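Local coordinates for uncharacterized protein (Corynebacterium diphtheriae NCTC 13129, PDB 3B4Q), which is of unknown function but forms a small all-helical domain of the resuscitation-promoting factor Rpf1 C-terminal family, at residues E40-D45 / R74-F80; Q65-Y70 / A83-A87; P8-D12 / V25-E30. One frame throughout, in Å; residues are numbered along the deposited sequence. Where two conformers were deposited one is given.

Interaction 1. Residues E40-D45 / R74-F80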
ATOM      1  N   GLU A  40       2.006   9.230  -0.753  1.00 17.22           N
ATOM      2  CA  GLU A  40       2.447   7.970  -1.332  1.00 16.94           C
ATOM      3  C   GLU A  40       3.291   7.189  -0.331  1.00 16.34           C
ATOM      4  O   GLU A  40       3.132   5.982  -0.179  1.00 15.01           O
ATOM      5  CB  GLU A  40       3.160   8.224  -2.671  1.00 18.66           C
ATOM      6  CG  GLU A  40       2.142   8.610  -3.731  1.00 20.67           C
ATOM      7  CD  GLU A  40       2.663   8.486  -5.129  1.00 24.48           C
ATOM      8  OE1 GLU A  40       2.345   9.384  -5.940  1.00 29.89           O
ATOM      9  OE2 GLU A  40       3.373   7.504  -5.436  1.00 22.35           O
ATOM     10  N   GLU A  41       4.184   7.872   0.369  1.00 16.72           N
ATOM     11  CA  GLU A  41       5.046   7.186   1.316  1.00 16.73           C
ATOM     12  C   GLU A  41       4.207   6.577   2.467  1.00 15.69           C
ATOM     13  O   GLU A  41       4.434   5.429   2.892  1.00 14.93           O
ATOM     14  CB  GLU A  41       6.083   8.155   1.867  1.00 19.96           C
ATOM     15  CG  GLU A  41       6.929   7.584   2.930  1.00 27.18           C
ATOM     16  CD  GLU A  41       8.089   8.500   3.285  1.00 29.44           C
ATOM     17  OE1 GLU A  41       8.486   9.336   2.429  1.00 37.79           O
ATOM     18  OE2 GLU A  41       8.612   8.364   4.418  1.00 38.94           O
ATOM     19  N   LEU A  42       3.255   7.364   2.987  1.00 14.63           N
ATOM     20  CA  LEU A  42       2.412   6.857   4.052  1.00 13.84           C
ATOM     21  C   LEU A  42       1.557   5.670   3.578  1.00 12.77           C
ATOM     22  O   LEU A  42       1.362   4.677   4.296  1.00 12.34           O
ATOM     23  CB  LEU A  42       1.519   7.970   4.628  1.00 14.96           C
ATOM     24  CG  LEU A  42       1.752   8.539   6.036  1.00 22.18           C
ATOM     25  CD1 LEU A  42       0.410   8.984   6.536  1.00 22.51           C
ATOM     26  CD2 LEU A  42       2.293   7.490   7.008  1.00 20.46           C
ATOM     27  N   ALA A  43       1.029   5.778   2.361  1.00 10.64           N
ATOM     28  CA  ALA A  43       0.225   4.679   1.821  1.00 10.93           C
ATOM     29  C   ALA A  43       1.047   3.395   1.599  1.00 11.04           C
ATOM     30  O   ALA A  43       0.574   2.272   1.869  1.00 10.39           O
ATOM     31  CB  ALA A  43      -0.470   5.111   0.528  1.00 11.57           C
ATOM     32  N   VAL A  44       2.263   3.528   1.088  1.00 10.96           N
ATOM     33  CA  VAL A  44       3.152   2.367   0.983  1.00 11.48           C
ATOM     34  C   VAL A  44       3.379   1.744   2.377  1.00 11.64           C
ATOM     35  O   VAL A  44       3.230   0.525   2.562  1.00 11.52           O
ATOM     36  CB  VAL A  44       4.516   2.740   0.306  1.00 11.91           C
ATOM     37  CG1 VAL A  44       5.544   1.590   0.490  1.00 14.12           C
ATOM     38  CG2 VAL A  44       4.288   3.124  -1.182  1.00 13.20           C
ATOM     39  N   ASP A  45       3.718   2.577   3.371  1.00 11.40           N
ATOM     40  CA  ASP A  45       3.934   2.044   4.743  1.00 12.39           C
ATOM     41  C   ASP A  45       2.676   1.321   5.292  1.00 12.34           C
ATOM     42  O   ASP A  45       2.778   0.238   5.886  1.00 12.67           O
ATOM     43  CB  ASP A  45       4.332   3.155   5.693  1.00 12.87           C
ATOM     44  CG  ASP A  45       5.743   3.718   5.420  1.00 18.25           C
ATOM     45  OD1 ASP A  45       6.525   3.102   4.641  1.00 20.55           O
ATOM     46  OD2 ASP A  45       6.073   4.792   6.022  1.00 21.15           O
ATOM     47  N   ARG A  74       9.751   2.678  -1.882  1.00 15.64           N
ATOM     48  CA  ARG A  74       9.335   3.307  -0.626  1.00 17.10           C
ATOM     49  C   ARG A  74       8.466   4.540  -0.879  1.00 18.35           C
ATOM     50  O   ARG A  74       7.625   4.850  -0.056  1.00 18.79           O
ATOM     51  CB  ARG A  74      10.561   3.673   0.236  1.00 17.42           C
ATOM     52  CG  ARG A  74      11.335   2.467   0.742  1.00 18.75           C
ATOM     53  CD  ARG A  74      10.611   1.776   1.898  1.00 24.11           C
ATOM     54  NE  ARG A  74      10.316   2.696   3.005  1.00 29.25           N
ATOM     55  CZ  ARG A  74      11.107   2.865   4.066  1.00 30.33           C
ATOM     56  NH1 ARG A  74      12.251   2.178   4.175  1.00 32.87           N
ATOM     57  NH2 ARG A  74      10.756   3.736   5.018  1.00 34.67           N
ATOM     58  N   THR A  75       8.668   5.232  -2.005  1.00 18.73           N
ATOM     59  CA  THR A  75       7.993   6.524  -2.236  1.00 21.02           C
ATOM     60  C   THR A  75       7.091   6.456  -3.448  1.00 19.68           C
ATOM     61  O   THR A  75       6.483   7.453  -3.856  1.00 21.93           O
ATOM     62  CB  THR A  75       9.002   7.714  -2.420  1.00 22.34           C
ATOM     63  OG1 THR A  75       9.626   7.600  -3.699  1.00 25.73           O
ATOM     64  CG2 THR A  75      10.058   7.706  -1.359  1.00 24.57           C
ATOM     65  N   ASN A  76       6.993   5.262  -4.032  1.00 17.65           N
ATOM     66  CA  ASN A  76       6.318   5.104  -5.293  1.00 16.59           C
ATOM     67  C   ASN A  76       5.134   4.145  -5.109  1.00 14.77           C
ATOM     68  O   ASN A  76       5.296   2.912  -5.177  1.00 15.35           O
ATOM     69  CB  ASN A  76       7.321   4.567  -6.339  1.00 17.88           C
ATOM     70  CG  ASN A  76       6.683   4.249  -7.676  1.00 19.81           C
ATOM     71  OD1 ASN A  76       5.472   4.484  -7.930  1.00 20.10           O
ATOM     72  ND2 ASN A  76       7.517   3.669  -8.569  1.00 22.41           N
ATOM     73  N   PHE A  77       3.958   4.719  -4.830  1.00 13.19           N
ATOM     74  CA  PHE A  77       2.814   3.864  -4.475  1.00 11.14           C
ATOM     75  C   PHE A  77       2.409   2.905  -5.608  1.00 11.55           C
ATOM     76  O   PHE A  77       2.228   1.688  -5.397  1.00 10.63           O
ATOM     77  CB  PHE A  77       1.594   4.607  -3.930  1.00 10.58           C
ATOM     78  CG  PHE A  77       0.549   3.651  -3.457  1.00 10.93           C
ATOM     79  CD1 PHE A  77       0.670   3.036  -2.195  1.00 11.48           C
ATOM     80  CD2 PHE A  77      -0.470   3.238  -4.313  1.00 13.23           C
ATOM     81  CE1 PHE A  77      -0.252   2.107  -1.789  1.00 13.02           C
ATOM     82  CE2 PHE A  77      -1.405   2.290  -3.913  1.00 11.46           C
ATOM     83  CZ  PHE A  77      -1.293   1.721  -2.645  1.00 11.05           C
ATOM     84  N   ASN A  78       2.239   3.450  -6.804  1.00 12.17           N
ATOM     85  CA  ASN A  78       1.820   2.595  -7.927  1.00 12.25           C
ATOM     86  C   ASN A  78       2.848   1.484  -8.127  1.00 12.56           C
ATOM     87  O   ASN A  78       2.477   0.326  -8.320  1.00 13.28           O
ATOM     88  CB  ASN A  78       1.693   3.427  -9.219  1.00 14.11           C
ATOM     89  CG  ASN A  78       1.246   2.585 -10.372  1.00 16.24           C
ATOM     90  OD1 ASN A  78       2.060   2.178 -11.224  1.00 19.90           O
ATOM     91  ND2 ASN A  78      -0.008   2.220 -10.366  1.00 17.72           N
ATOM     92  N   GLY A  79       4.141   1.822  -8.037  1.00 12.79           N
ATOM     93  CA  GLY A  79       5.177   0.809  -8.245  1.00 12.40           C
ATOM     94  C   GLY A  79       5.117  -0.266  -7.175  1.00 12.12           C
ATOM     95  O   GLY A  79       5.248  -1.476  -7.463  1.00 12.80           O
ATOM     96  N   PHE A  80       4.905   0.162  -5.930  1.00 12.38           N
ATOM     97  CA  PHE A  80       4.849  -0.796  -4.815  1.00 11.75           C
ATOM     98  C   PHE A  80       3.656  -1.736  -4.953  1.00 11.93           C
ATOM     99  O   PHE A  80       3.780  -2.956  -4.793  1.00 12.49           O
ATOM    100  CB  PHE A  80       4.746  -0.022  -3.497  1.00 12.48           C
ATOM    101  CG  PHE A  80       4.523  -0.908  -2.291  1.00 11.90           C
ATOM    102  CD1 PHE A  80       5.549  -1.687  -1.778  1.00 13.46           C
ATOM    103  CD2 PHE A  80       3.252  -0.985  -1.689  1.00 13.88           C
ATOM    104  CE1 PHE A  80       5.349  -2.520  -0.676  1.00 14.49           C
ATOM    105  CE2 PHE A  80       3.052  -1.819  -0.583  1.00 15.18           C
ATOM    106  CZ  PHE A  80       4.120  -2.586  -0.074  1.00 13.88           C
TER
HETATM  107  O   HOH W   1       1.978   6.259  -7.348  1.00 23.95           O
HETATM  108  O   HOH W   2       7.882   4.291   2.598  1.00 28.33           O
HETATM  109  O   HOH W   3       8.699   5.240   6.458  1.00 44.73           O

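Interaction 2. Residues Q65-Y70 / A83-A87. With SO4 (sulfate ion), chain C.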
ATOM      1  N   GLN A  65      10.682 -11.447  -0.716  1.00 21.16           N
ATOM      2  CA  GLN A  65      10.376 -10.721  -1.939  1.00 20.72           C
ATOM      3  C   GLN A  65       9.518  -9.502  -1.609  1.00 19.54           C
ATOM      4  O   GLN A  65       9.690  -8.445  -2.219  1.00 18.78           O
ATOM      5  CB  GLN A  65       9.598 -11.570  -2.926  1.00 21.58           C
ATOM      6  CG  GLN A  65       9.479 -10.862  -4.266  1.00 25.02           C
ATOM      7  CD  GLN A  65       8.673 -11.647  -5.280  1.00 29.51           C
ATOM      8  OE1 GLN A  65       7.437 -11.736  -5.201  1.00 31.10           O
ATOM      9  NE2 GLN A  65       9.368 -12.190  -6.265  1.00 32.26           N
ATOM     10  N   ILE A  66       8.574  -9.663  -0.681  1.00 18.74           N
ATOM     11  CA  ILE A  66       7.697  -8.525  -0.350  1.00 18.44           C
ATOM     12  C   ILE A  66       8.476  -7.391   0.332  1.00 17.76           C
ATOM     13  O   ILE A  66       8.306  -6.194  -0.015  1.00 18.00           O
ATOM     14  CB  ILE A  66       6.473  -8.941   0.461  1.00 19.15           C
ATOM     15  CG1 ILE A  66       5.705 -10.030  -0.285  1.00 19.63           C
ATOM     16  CG2 ILE A  66       5.529  -7.723   0.677  1.00 19.49           C
ATOM     17  CD1 ILE A  66       4.551 -10.589   0.501  1.00 20.18           C
ATOM     18  N   GLU A  67       9.343  -7.759   1.273  1.00 15.89           N
ATOM     19  CA  GLU A  67      10.252  -6.804   1.891  1.00 16.38           C
ATOM     20  C   GLU A  67      11.095  -6.096   0.841  1.00 14.57           C
ATOM     21  O   GLU A  67      11.320  -4.890   0.915  1.00 14.15           O
ATOM     22  CB  GLU A  67      11.160  -7.503   2.937  1.00 18.12           C
ATOM     23  CG  GLU A  67      12.355  -6.664   3.394  1.00 23.88           C
ATOM     24  CD  GLU A  67      11.975  -5.556   4.357  1.00 32.70           C
ATOM     25  OE1 GLU A  67      10.838  -5.594   4.879  1.00 35.47           O
ATOM     26  OE2 GLU A  67      12.814  -4.642   4.602  1.00 36.45           O
ATOM     27  N   ALA A  68      11.567  -6.852  -0.142  1.00 13.32           N
ATOM     28  CA  ALA A  68      12.440  -6.261  -1.156  1.00 14.21           C
ATOM     29  C   ALA A  68      11.680  -5.257  -1.993  1.00 14.28           C
ATOM     30  O   ALA A  68      12.173  -4.160  -2.258  1.00 16.09           O
ATOM     31  CB  ALA A  68      13.031  -7.328  -2.043  1.00 15.50           C
ATOM     32  N   PHE A  69      10.460  -5.629  -2.387  1.00 14.83           N
ATOM     33  CA  PHE A  69       9.642  -4.674  -3.157  1.00 14.77           C
ATOM     34  C   PHE A  69       9.221  -3.407  -2.367  1.00 14.50           C
ATOM     35  O   PHE A  69       9.050  -2.322  -2.927  1.00 14.17           O
ATOM     36  CB  PHE A  69       8.466  -5.366  -3.790  1.00 17.09           C
ATOM     37  CG  PHE A  69       8.831  -6.180  -5.018  1.00 18.39           C
ATOM     38  CD1 PHE A  69       9.668  -5.648  -6.012  1.00 19.16           C
ATOM     39  CD2 PHE A  69       8.334  -7.471  -5.189  1.00 19.12           C
ATOM     40  CE1 PHE A  69      10.000  -6.394  -7.176  1.00 23.10           C
ATOM     41  CE2 PHE A  69       8.656  -8.215  -6.326  1.00 22.61           C
ATOM     42  CZ  PHE A  69       9.502  -7.679  -7.318  1.00 21.05           C
ATOM     43  N   TYR A  70       9.072  -3.550  -1.058  1.00 13.57           N
ATOM     44  CA  TYR A  70       8.876  -2.392  -0.195  1.00 13.48           C
ATOM     45  C   TYR A  70      10.102  -1.485  -0.280  1.00 13.55           C
ATOM     46  O   TYR A  70       9.985  -0.293  -0.528  1.00 12.61           O
ATOM     47  CB  TYR A  70       8.622  -2.866   1.238  1.00 15.04           C
ATOM     48  CG  TYR A  70       8.572  -1.776   2.287  1.00 15.95           C
ATOM     49  CD1 TYR A  70       7.559  -0.815   2.292  1.00 16.21           C
ATOM     50  CD2 TYR A  70       9.515  -1.744   3.316  1.00 17.19           C
ATOM     51  CE1 TYR A  70       7.527   0.177   3.280  1.00 16.44           C
ATOM     52  CE2 TYR A  70       9.465  -0.792   4.306  1.00 19.09           C
ATOM     53  CZ  TYR A  70       8.483   0.172   4.287  1.00 19.05           C
ATOM     54  OH  TYR A  70       8.425   1.148   5.271  1.00 22.11           O
ATOM     55  N   ALA A  83       4.110  -4.138  -7.949  1.00 12.13           N
ATOM     56  CA  ALA A  83       5.124  -5.142  -7.683  1.00 13.96           C
ATOM     57  C   ALA A  83       4.568  -6.240  -6.760  1.00 14.12           C
ATOM     58  O   ALA A  83       4.905  -7.454  -6.898  1.00 15.33           O
ATOM     59  CB  ALA A  83       6.305  -4.467  -7.032  1.00 13.75           C
ATOM     60  N   ASN A  84       3.740  -5.841  -5.800  1.00 13.83           N
ATOM     61  CA  ASN A  84       3.240  -6.813  -4.789  1.00 14.15           C
ATOM     62  C   ASN A  84       1.804  -7.261  -5.052  1.00 13.15           C
ATOM     63  O   ASN A  84       1.161  -7.879  -4.187  1.00 12.46           O
ATOM     64  CB  ASN A  84       3.379  -6.229  -3.392  1.00 15.57           C
ATOM     65  CG  ASN A  84       4.834  -6.219  -2.900  1.00 19.73           C
ATOM     66  OD1 ASN A  84       5.344  -5.172  -2.456  1.00 26.16           O
ATOM     67  ND2 ASN A  84       5.519  -7.341  -3.053  1.00 16.73           N
ATOM     68  N   ARG A  85       1.307  -6.976  -6.260  1.00 11.88           N
ATOM     69  CA  ARG A  85      -0.103  -7.229  -6.538  1.00 11.98           C
ATOM     70  C   ARG A  85      -0.430  -8.714  -6.474  1.00 11.03           C
ATOM     71  O   ARG A  85      -1.494  -9.099  -5.960  1.00 12.32           O
ATOM     72  CB  ARG A  85      -0.550  -6.628  -7.875  1.00 12.73           C
ATOM     73  CG  ARG A  85      -2.060  -6.514  -7.966  1.00 12.26           C
ATOM     74  CD  ARG A  85      -2.475  -5.673  -9.157  1.00 13.23           C
ATOM     75  NE  ARG A  85      -1.986  -6.213 -10.421  1.00 13.92           N
ATOM     76  CZ  ARG A  85      -2.602  -7.164 -11.122  1.00 13.04           C
ATOM     77  NH1 ARG A  85      -3.744  -7.686 -10.707  1.00 14.82           N
ATOM     78  NH2 ARG A  85      -2.067  -7.573 -12.273  1.00 15.88           N
ATOM     79  N   GLY A  86       0.472  -9.549  -6.993  1.00 11.88           N
ATOM     80  CA  GLY A  86       0.211 -10.996  -6.940  1.00 11.59           C
ATOM     81  C   GLY A  86       0.205 -11.469  -5.475  1.00 12.26           C
ATOM     82  O   GLY A  86      -0.621 -12.313  -5.072  1.00 12.64           O
ATOM     83  N   ALA A  87       1.162 -10.978  -4.685  1.00 12.73           N
ATOM     84  CA  ALA A  87       1.197 -11.297  -3.248  1.00 13.29           C
ATOM     85  C   ALA A  87      -0.106 -10.896  -2.549  1.00 13.90           C
ATOM     86  O   ALA A  87      -0.678 -11.626  -1.760  1.00 14.15           O
ATOM     87  CB  ALA A  87       2.352 -10.582  -2.608  1.00 14.11           C
TER
HETATM   88  S   SO4 C   1      -3.606 -11.187 -12.813  1.00 27.38           S
HETATM   89  O1  SO4 C   1      -2.220 -11.287 -13.254  1.00 32.51           O
HETATM   90  O2  SO4 C   1      -4.003 -12.255 -11.906  1.00 30.16           O
HETATM   91  O3  SO4 C   1      -4.395 -11.361 -14.039  1.00 32.99           O
HETATM   92  O4  SO4 C   1      -3.898  -9.870 -12.264  1.00 32.10           O
HETATM   93  O   HOH W   4       5.619  -9.909  -4.205  1.00 21.44           O

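Interaction 3. Residues P8-D12 / V25-E30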
ATOM      1  N   PRO A   8      -3.504  10.142 -10.365  1.00 14.27           N
ATOM      2  CA  PRO A   8      -4.208   9.169  -9.515  1.00 14.24           C
ATOM      3  C   PRO A   8      -3.592   9.138  -8.137  1.00 14.11           C
ATOM      4  O   PRO A   8      -2.349   9.175  -7.993  1.00 16.74           O
ATOM      5  CB  PRO A   8      -3.971   7.812 -10.197  1.00 14.88           C
ATOM      6  CG  PRO A   8      -2.835   8.039 -11.104  1.00 14.90           C
ATOM      7  CD  PRO A   8      -2.783   9.498 -11.484  1.00 14.45           C
ATOM      8  N   THR A   9      -4.460   9.082  -7.143  1.00 12.77           N
ATOM      9  CA  THR A   9      -4.034   8.965  -5.763  1.00 12.73           C
ATOM     10  C   THR A   9      -3.911   7.471  -5.405  1.00 11.54           C
ATOM     11  O   THR A   9      -4.406   6.613  -6.137  1.00 11.18           O
ATOM     12  CB  THR A   9      -5.040   9.619  -4.804  1.00 12.52           C
ATOM     13  OG1 THR A   9      -6.275   8.911  -4.874  1.00 15.21           O
ATOM     14  CG2 THR A   9      -5.316  11.109  -5.184  1.00 14.26           C
ATOM     15  N   PRO A  10      -3.243   7.143  -4.296  1.00 11.90           N
ATOM     16  CA  PRO A  10      -3.228   5.744  -3.886  1.00 11.45           C
ATOM     17  C   PRO A  10      -4.630   5.104  -3.827  1.00 10.81           C
ATOM     18  O   PRO A  10      -4.778   3.958  -4.254  1.00 10.24           O
ATOM     19  CB  PRO A  10      -2.575   5.806  -2.513  1.00 11.52           C
ATOM     20  CG  PRO A  10      -1.559   6.950  -2.689  1.00 11.98           C
ATOM     21  CD  PRO A  10      -2.374   7.983  -3.443  1.00 11.87           C
ATOM     22  N   ARG A  11      -5.642   5.838  -3.367  1.00 11.54           N
ATOM     23  CA  ARG A  11      -7.005   5.281  -3.357  0.50 12.62           C
ATOM     24  C   ARG A  11      -7.496   4.897  -4.748  1.00 12.62           C
ATOM     25  O   ARG A  11      -8.197   3.890  -4.895  1.00 13.15           O
ATOM     26  CB  ARG A  11      -7.981   6.211  -2.653  0.50 14.02           C
ATOM     27  CG  ARG A  11      -7.675   6.319  -1.200  0.50 15.48           C
ATOM     28  CD  ARG A  11      -8.523   7.383  -0.510  0.50 19.24           C
ATOM     29  NE  ARG A  11      -9.780   6.843  -0.011  0.50 24.96           N
ATOM     30  CZ  ARG A  11     -10.702   7.565   0.624  0.50 22.98           C
ATOM     31  NH1 ARG A  11     -11.832   6.994   1.048  0.50 27.39           N
ATOM     32  NH2 ARG A  11     -10.492   8.859   0.848  0.50 27.95           N
ATOM     33  N   ASP A  12      -7.105   5.660  -5.765  1.00 11.40           N
ATOM     34  CA  ASP A  12      -7.494   5.324  -7.159  1.00 11.72           C
ATOM     35  C   ASP A  12      -6.739   4.090  -7.626  1.00 11.70           C
ATOM     36  O   ASP A  12      -7.303   3.227  -8.313  1.00 12.43           O
ATOM     37  CB  ASP A  12      -7.199   6.502  -8.093  1.00 12.91           C
ATOM     38  CG  ASP A  12      -7.909   7.767  -7.657  1.00 15.32           C
ATOM     39  OD1 ASP A  12      -9.145   7.718  -7.424  1.00 18.36           O
ATOM     40  OD2 ASP A  12      -7.240   8.823  -7.557  1.00 16.81           O
ATOM     41  N   VAL A  25      -5.101   1.896   2.720  1.00 10.29           N
ATOM     42  CA  VAL A  25      -4.701   3.029   1.870  1.00 10.55           C
ATOM     43  C   VAL A  25      -5.558   4.294   2.154  1.00 11.30           C
ATOM     44  O   VAL A  25      -5.024   5.413   2.240  1.00 10.78           O
ATOM     45  CB  VAL A  25      -4.722   2.600   0.383  1.00  9.92           C
ATOM     46  CG1 VAL A  25      -4.552   3.797  -0.525  1.00 13.45           C
ATOM     47  CG2 VAL A  25      -3.651   1.519   0.154  1.00 12.36           C
ATOM     48  N   ALA A  26      -6.857   4.093   2.343  1.00 11.32           N
ATOM     49  CA  ALA A  26      -7.749   5.231   2.657  1.00 11.66           C
ATOM     50  C   ALA A  26      -7.288   5.956   3.940  1.00 12.30           C
ATOM     51  O   ALA A  26      -7.272   7.195   3.994  1.00 14.82           O
ATOM     52  CB  ALA A  26      -9.184   4.759   2.855  1.00 12.67           C
ATOM     53  N   GLY A  27      -6.995   5.168   4.983  1.00 12.15           N
ATOM     54  CA  GLY A  27      -6.568   5.753   6.266  1.00 11.72           C
ATOM     55  C   GLY A  27      -5.295   6.565   6.089  1.00 11.25           C
ATOM     56  O   GLY A  27      -5.155   7.663   6.643  1.00 12.36           O
ATOM     57  N   ALA A  28      -4.334   6.016   5.333  1.00 11.32           N
ATOM     58  CA  ALA A  28      -3.073   6.729   5.113  1.00 11.09           C
ATOM     59  C   ALA A  28      -3.307   8.015   4.335  1.00 11.93           C
ATOM     60  O   ALA A  28      -2.749   9.053   4.668  1.00 13.22           O
ATOM     61  CB  ALA A  28      -2.071   5.803   4.330  1.00 12.18           C
ATOM     62  N   GLN A  29      -4.121   7.950   3.284  1.00 12.68           N
ATOM     63  CA  GLN A  29      -4.320   9.106   2.439  1.00 14.50           C
ATOM     64  C   GLN A  29      -5.011  10.210   3.221  1.00 15.20           C
ATOM     65  O   GLN A  29      -4.623  11.371   3.102  1.00 16.87           O
ATOM     66  CB  GLN A  29      -5.098   8.670   1.186  1.00 14.50           C
ATOM     67  CG  GLN A  29      -5.274   9.734   0.151  1.00 17.00           C
ATOM     68  CD  GLN A  29      -5.686   9.155  -1.192  1.00 17.10           C
ATOM     69  OE1 GLN A  29      -5.106   8.173  -1.685  1.00 15.12           O
ATOM     70  NE2 GLN A  29      -6.654   9.806  -1.827  1.00 18.20           N
ATOM     71  N   GLU A  30      -5.959   9.844   4.088  1.00 15.86           N
ATOM     72  CA  GLU A  30      -6.717  10.799   4.917  0.50 17.51           C
ATOM     73  C   GLU A  30      -5.758  11.488   5.891  1.00 16.94           C
ATOM     74  O   GLU A  30      -5.727  12.753   5.996  1.00 17.39           O
ATOM     75  CB  GLU A  30      -7.797  10.063   5.732  0.50 17.20           C
ATOM     76  CG  GLU A  30      -9.010   9.522   4.926  0.50 19.56           C
ATOM     77  CD  GLU A  30      -9.976   8.642   5.757  0.50 19.78           C
ATOM     78  OE1 GLU A  30      -9.604   8.084   6.845  0.50 24.92           O
ATOM     79  OE2 GLU A  30     -11.131   8.512   5.309  0.50 22.76           O
TER

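Interaction 1. Residues E40-D45 / R74-F80
V44 lays its CG1 methyl over one face of the F80 ring, 3.9 Å from the ring centroid and close to the ring normal, a CH-pi contact. Its CG2 lies 3.8 Å from F77 CD1, the atom that A43 CB also meets at 3.6 Å, so two consecutive residues of 40-45 rest on F77. That ring is further enclosed by P10, V25 and L47.
Polar contacts flank the apolar patch. E40 OE2 accepts from F77 N (2.9 Å), and water 1 carries the same oxygen on to N78 N. At the far end, D45 OD1 and R74 NE stand 4.1 Å apart, too far for a salt bridge; water 2 joins them and also donates to R74 O. D45 OD1 is hydrogen-bonded to Y70 OH.
N76 OD1 accepts from G79 N (3.0 Å), the classic N-cap bond of helix 77-83, while E40, from helix 39-56, takes the first-turn amide of F77: a capped helix start docked on a neighbouring helix of a small all-alpha domain.

Interaction 2. Residues Q65-Y70 / A83-A87
Q65 comes first, and it reaches across through solvent: water 4 donates to Q65 OE1 and accepts from N84 ND2, 2.8 Å from each. One residue on, I66 brings its CD1 to 3.8 Å from A87 CB, while its CG2 lies 3.7 Å from N84 ND2. A helical turn after Q65, F69 receives A83 CB over one face of its ring, 3.9 Å from the centroid, a CH-pi contact. N84 ND2 lies at the edge of the same ring, and F69 CB comes within 3.4 Å of N84 OD1. The amide of N84 thus slots between I66 and F69 by packing and water mediation rather than by direct bonding. Y70 takes almost no part here; its hydroxyl is hydrogen-bonded to D45 OD1.
On the other face of 83-87, R85 NH1 and NH2 both donate to O4 of a sulfate (2.7 and 2.9 Å), an ion probably left from crystallisation.
N84, whose backbone leaves helical angles, lies between helices 77-83 and 85-91. Helix 64-72 packs against it and in turn on helix 39-56, where I66 meets Y48 and I51 and the Y70 and Y48 rings stack.

Interaction 3. Residues P8-D12 / V25-E30
This is a mixed polar and apolar contact between the start of the short helix 10-13, near the N-terminus of the chain, and the middle of helix 19-35. Q29 does the polar work. Its OE1 accepts from R11 N at 2.9 Å, satisfying a backbone amide in the first turn of helix 10-13, and its NE2 makes a weak hydrogen bond to T9 OG1 at 3.2 Å. One carboxamide therefore engages both the N-cap residue and the turn that follows it. The same OE1 also sits 3.3 Å from P10 CD; proline, as the first helical residue, has no amide hydrogen to offer.
T9 is the N-cap and D12 the third residue of the helix. D12 OD2 accepts from T9 N (2.8 Å), a side-chain bond back to the N-cap residue, and also from the T9 hydroxyl, with OG1 to OD2 at 2.9 Å. Because OG1 gives its hydrogen to D12, it is left as the acceptor for Q29 NE2.
Beside these polar contacts, P10 CB packs on V25 CG1 at 3.4 Å. P10 also touches A43 and F77, and V25 reaches F77, which places this edge of the contact against the core. Toward solvent, R11 fits as a knob into the hole formed by V25, A26, Q29 and E30. A26 CB lies over one face of the R11 guanidinium, 3.6 Å from R11 NE. In the given conformers R11 NH2 and E30 OE2 are 4.5 Å apart, the oxygen well out of the guanidinium plane: opposite charges, not a salt bridge.

Helix 39-56 and the start of helix 77-83, paired in interaction 1, form the middle of a continuous packed body. Interaction 3 adjoins them, its centre about 10 Å from that of interaction 1: F77 CZ meets V25 CG2 at 3.7 Å, and A43 CA meets A28 CB at 3.6 Å. Toward interaction 2, centred about 12 Å from the centre of interaction 1, Y70 makes the connection, with a hydrogen bond between D45 OD1 and Y70 OH at 2.8 Å and V44 CG1 to Y70 CD1 at 3.6 Å. Interactions 2 and 3 lie on opposite sides of the chain's centre, about 19 Å between centres and about 10 Å between nearest atoms. No active site is known; the sulfate touches only R85 among these segments.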